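Local coordinates for protein probable transcriptional regulator (Pseudomonas aeruginosa PAO1, PDB 2GEN) that probably binds cis-regulatory DNA as a transcription factor of the TetR family, a dimer whose predicted helix-turn-helix lies near the N-terminus, at residues D93-N98 against Q167-R172. Sequence-based numbering, arbitrary orientation.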
loop_
_atom_site.group_PDB
_atom_site.type_symbol
_atom_site.label_atom_id
_atom_site.label_comp_id
_atom_site.label_asym_id
_atom_site.label_seq_id
_atom_site.Cartn_x
_atom_site.Cartn_y
_atom_site.Cartn_z
ATOM N N ASP A 93 -0.570 16.259 -2.592
ATOM C CA ASP A 93 0.316 17.418 -2.916
ATOM C C ASP A 93 1.746 17.128 -2.521
ATOM O O ASP A 93 2.653 17.462 -3.261
ATOM C CB ASP A 93 -0.183 18.661 -2.228
ATOM C CG ASP A 93 -1.502 19.141 -2.807
ATOM O OD1 ASP A 93 -1.931 18.605 -3.878
ATOM O OD2 ASP A 93 -2.124 20.070 -2.229
ATOM N N TRP A 94 1.952 16.539 -1.326
ATOM C CA TRP A 94 3.281 16.222 -0.852
ATOM C C TRP A 94 3.973 15.192 -1.793
ATOM O O TRP A 94 5.162 15.348 -2.153
ATOM C CB TRP A 94 3.248 15.737 0.615
ATOM C CG TRP A 94 4.660 15.563 1.154
ATOM C CD1 TRP A 94 5.461 16.533 1.773
ATOM C CD2 TRP A 94 5.440 14.385 1.084
ATOM N NE1 TRP A 94 6.689 15.977 2.095
ATOM C CE2 TRP A 94 6.699 14.668 1.692
ATOM C CE3 TRP A 94 5.202 13.097 0.584
ATOM C CZ2 TRP A 94 7.718 13.693 1.790
ATOM C CZ3 TRP A 94 6.219 12.125 0.705
ATOM C CH2 TRP A 94 7.447 12.450 1.297
ATOM N N VAL A 95 3.212 14.181 -2.233
ATOM C CA VAL A 95 3.765 13.171 -3.142
ATOM C C VAL A 95 4.131 13.835 -4.487
ATOM O O VAL A 95 5.215 13.577 -5.014
ATOM C CB VAL A 95 2.772 12.045 -3.358
ATOM C CG1 VAL A 95 3.173 11.169 -4.581
ATOM C CG2 VAL A 95 2.617 11.242 -2.041
ATOM N N VAL A 96 3.235 14.659 -5.016
ATOM C CA VAL A 96 3.472 15.287 -6.352
ATOM C C VAL A 96 4.761 16.162 -6.303
ATOM O O VAL A 96 5.529 16.194 -7.272
ATOM C CB VAL A 96 2.254 16.090 -6.840
ATOM C CG1 VAL A 96 2.651 16.970 -8.070
ATOM C CG2 VAL A 96 1.119 15.136 -7.209
ATOM N N ALA A 97 4.954 16.859 -5.182
ATOM C CA ALA A 97 6.103 17.747 -4.918
ATOM C C ALA A 97 7.388 16.989 -4.603
ATOM O O ALA A 97 8.506 17.510 -4.798
ATOM C CB ALA A 97 5.791 18.664 -3.776
ATOM N N ASN A 98 7.224 15.775 -4.081
ATOM C CA ASN A 98 8.340 14.967 -3.562
ATOM C C ASN A 98 8.269 13.490 -4.014
ATOM O O ASN A 98 8.239 12.599 -3.168
ATOM C CB ASN A 98 8.435 15.058 -2.017
ATOM C CG ASN A 98 8.512 16.479 -1.482
ATOM O OD1 ASN A 98 9.603 17.035 -1.331
ATOM N ND2 ASN A 98 7.356 17.079 -1.156
ATOM N N GLN A 167 0.631 3.204 -7.313
ATOM C CA GLN A 167 0.558 2.810 -8.732
ATOM C C GLN A 167 1.199 3.843 -9.628
ATOM O O GLN A 167 1.926 3.509 -10.572
ATOM C CB GLN A 167 -0.898 2.622 -9.140
ATOM C CG GLN A 167 -1.622 1.525 -8.315
ATOM C CD GLN A 167 -0.916 0.183 -8.436
ATOM O OE1 GLN A 167 -0.297 -0.291 -7.480
ATOM N NE2 GLN A 167 -0.981 -0.419 -9.622
ATOM N N TRP A 168 0.915 5.111 -9.341
ATOM C CA TRP A 168 1.455 6.218 -10.129
ATOM C C TRP A 168 2.977 6.283 -10.077
ATOM O O TRP A 168 3.646 6.427 -11.113
ATOM C CB TRP A 168 0.841 7.537 -9.655
ATOM C CG TRP A 168 1.384 8.738 -10.376
ATOM C CD1 TRP A 168 1.117 9.119 -11.670
ATOM C CD2 TRP A 168 2.251 9.740 -9.827
ATOM N NE1 TRP A 168 1.781 10.295 -11.954
ATOM C CE2 TRP A 168 2.484 10.694 -10.839
ATOM C CE3 TRP A 168 2.858 9.920 -8.575
ATOM C CZ2 TRP A 168 3.315 11.811 -10.637
ATOM C CZ3 TRP A 168 3.679 11.054 -8.368
ATOM C CH2 TRP A 168 3.896 11.973 -9.389
ATOM N N LEU A 169 3.531 6.194 -8.877
ATOM C CA LEU A 169 4.970 6.245 -8.677
ATOM C C LEU A 169 5.692 5.094 -9.360
ATOM O O LEU A 169 6.824 5.250 -9.824
ATOM C CB LEU A 169 5.295 6.232 -7.188
ATOM C CG LEU A 169 4.945 7.530 -6.435
ATOM C CD1 LEU A 169 4.874 7.241 -4.922
ATOM C CD2 LEU A 169 5.904 8.712 -6.757
ATOM N N ALA A 170 5.026 3.940 -9.407
ATOM C CA ALA A 170 5.590 2.742 -10.038
ATOM C C ALA A 170 5.390 2.740 -11.561
ATOM O O ALA A 170 5.765 1.776 -12.237
ATOM C CB ALA A 170 4.960 1.495 -9.402
ATOM N N GLY A 171 4.817 3.814 -12.092
ATOM C CA GLY A 171 4.535 3.950 -13.532
ATOM C C GLY A 171 3.467 2.985 -14.028
ATOM O O GLY A 171 3.563 2.457 -15.143
ATOM N N ARG A 172 2.440 2.741 -13.208
ATOM C CA ARG A 172 1.413 1.753 -13.576
ATOM C C ARG A 172 0.018 2.330 -13.800
ATOM O O ARG A 172 -0.960 1.564 -13.854
ATOM C CB ARG A 172 1.350 0.630 -12.547
ATOM C CG ARG A 172 2.656 -0.084 -12.327
ATOM C CD ARG A 172 2.450 -1.369 -11.575
ATOM N NE ARG A 172 2.102 -1.177 -10.170
ATOM C CZ ARG A 172 2.924 -1.401 -9.143
ATOM N NH1 ARG A 172 4.165 -1.814 -9.349
ATOM N NH2 ARG A 172 2.501 -1.213 -7.897
#
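V95 overlaps the six-membered ring of W168 through a single methyl: CG1 lies 3.8 Å from CZ3, approaching the ring obliquely as the two side chains slide past each other in opposite directions. The same methyl lies 4.3 Å from CD2 of L169, so compact valine and the leucine branch together bridge the 8.9 Å between the CA atoms of V95 and L169. The CB of W168 already heads for helix 80-97, and with CG anti to the backbone N (chi1 178°) the long, flat indole continues that way, reaching V95 with the CZ3/CE3 rim of its six-membered ring. No hydrogen bond crosses; L177 of the following loop touches both V95 and W168, while L169 also packs on P99, A102 and L106 of helix 99-114.

At each helix end, polar bonds stay mostly close to home, although R103 of helix 99-114 donates to O of L169. ND2 of N98 donates to O of W94 over 3.0 Å, on a lone pair in the carbonyl plane, and ND2 also comes to lie above one face of the W94 indole, toward its rim. Beyond L169, G171 takes the positive phi (67°) that glycine tolerates well and closes a Schellman motif, a common way for a helix to end, with its N bonded to O of W168 and R172 N bonded to O of Q167. R172 then turns back, its NH2 reaching OE1 of Q167 at 3.0 Å; the N-H is straight (178°) and OE1 lies in the guanidinium plane, but the donor approaches from above the carbonyl plane. The contact thus joins the ends of helices 80-97 and 150-169 in the all-helical part that follows the helix-turn-helix, as in TetR-family regulators.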